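Local coordinates for malate dehydrogenase (Pyrococcus horikoshii, PDB 1V9N), which catalyses the NAD-dependent interconversion of (S)-malate and oxaloacetate and works as a homodimer, at the interface of chains A and B. Sequence-based numbering; all coordinates share one arbitrary frame. Chains: chain A/B, Malate dehydrogenase.

The interface of chains A and B. Residues chain A 86-88, 117, 119; chain B 115-117, 290.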
# COMPACT_ATOMS: atom_id res chain seq x y z
N SER A 86 14.82 -16.50 4.26
CA SER A 86 13.55 -15.82 4.02
C SER A 86 13.54 -14.79 2.89
O SER A 86 12.58 -14.02 2.78
CB SER A 86 13.06 -15.16 5.31
OG SER A 86 12.70 -16.13 6.27
N TYR A 87 14.57 -14.75 2.06
CA TYR A 87 14.58 -13.78 0.97
C TYR A 87 15.51 -14.17 -0.17
O TYR A 87 16.35 -15.06 -0.04
CB TYR A 87 14.99 -12.40 1.48
CG TYR A 87 16.49 -12.20 1.57
CD1 TYR A 87 17.22 -11.75 0.47
CD2 TYR A 87 17.19 -12.50 2.75
CE1 TYR A 87 18.61 -11.62 0.53
CE2 TYR A 87 18.58 -12.37 2.81
CZ TYR A 87 19.28 -11.93 1.70
OH TYR A 87 20.64 -11.79 1.76
N ALA A 88 15.33 -13.48 -1.30
CA ALA A 88 16.17 -13.69 -2.46
C ALA A 88 16.07 -12.51 -3.41
O ALA A 88 15.02 -11.85 -3.52
CB ALA A 88 15.77 -14.98 -3.18
N ILE A 117 8.17 -16.60 6.52
CA ILE A 117 8.21 -15.42 5.64
C ILE A 117 9.04 -15.64 4.38
O ILE A 117 10.06 -16.32 4.40
CB ILE A 117 8.82 -14.19 6.36
CG1 ILE A 117 8.00 -13.85 7.61
CG2 ILE A 117 8.82 -12.98 5.40
CD1 ILE A 117 6.58 -13.41 7.31
N ILE A 119 10.34 -13.24 0.96
CA ILE A 119 10.38 -12.01 0.17
C ILE A 119 11.35 -12.17 -0.99
O ILE A 119 12.55 -12.32 -0.79
CB ILE A 119 10.81 -10.79 1.03
CG1 ILE A 119 9.70 -10.47 2.04
CG2 ILE A 119 11.10 -9.58 0.14
CD1 ILE A 119 10.05 -9.35 3.02
N THR B 115 19.03 -11.54 9.56
CA THR B 115 18.58 -12.43 8.49
C THR B 115 18.26 -11.73 7.17
O THR B 115 18.09 -12.38 6.14
CB THR B 115 17.31 -13.17 8.92
OG1 THR B 115 16.22 -12.24 8.96
CG2 THR B 115 17.49 -13.79 10.30
N GLY B 116 18.17 -10.40 7.21
CA GLY B 116 17.84 -9.66 6.02
C GLY B 116 16.40 -9.16 6.07
O GLY B 116 16.10 -8.08 5.56
N ILE B 117 15.53 -9.92 6.72
CA ILE B 117 14.11 -9.56 6.83
C ILE B 117 13.57 -9.66 8.25
O ILE B 117 13.95 -10.55 9.01
CB ILE B 117 13.21 -10.47 5.95
CG1 ILE B 117 13.64 -10.37 4.48
CG2 ILE B 117 11.74 -10.03 6.08
CD1 ILE B 117 13.43 -9.00 3.88
N PHE B 290 20.62 -7.06 0.35
CA PHE B 290 20.22 -7.05 -1.05
C PHE B 290 21.25 -6.38 -1.94
O PHE B 290 21.76 -6.99 -2.88
CB PHE B 290 18.86 -6.35 -1.20
CG PHE B 290 17.71 -7.17 -0.69
CD1 PHE B 290 16.93 -7.90 -1.57
CD2 PHE B 290 17.42 -7.22 0.66
CE1 PHE B 290 15.87 -8.67 -1.11
CE2 PHE B 290 16.36 -7.99 1.14
CZ PHE B 290 15.59 -8.72 0.25
O HOH W 1 16.57 -14.45 5.79
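A:Tyr87 opens strand 87-91 with an extended backbone, facing the segment of chain B where helix 97-115 ends, turns at B:Gly116 and enters strand 117-123. The turn has a positive phi of 106° at B:Gly116, a conformation that suits a residue lacking a side chain. This patch of the two-fold homodimer interface is mainly apolar. The CD1/CE1 edge of A:Tyr87 comes over one face of B:Phe290, its CE1 4.2 Å above the plane near the ring centre; the two rings are clearly tilted against each other, not parallel, and the side chains run past each other in opposite directions. The closest approach brings A:Tyr87 CD1 to B:Phe290 CZ at 3.5 Å. A chi1 of 84° sets the tyrosine CG between the backbone N and the carbonyl carbon, and the ring's other edge carries CE2 to the B:Thr115 carbonyl O at 3.4 Å. An aromatic residue thus serves both the phenylalanine and the helix end; an alanine in its place would probably take the aromatic edge from over B:Phe290 and open a gap beside B:Thr115. A water links the polar backbone groups, accepting from A:Ser86 N at 3.1 Å and lying 2.6 Å from B:Thr115 O. Branched B:Ile117 packs against the base of the tyrosine side chain, its CG1 3.9 Å from A:Tyr87 CB. Its shape also suits close aliphatic packing, since CG2 and CD1 both reach A:Ile119 CD1, the B:Ile117 CD1 methyl meeting A:Ile119 CD1 at 3.5 Å.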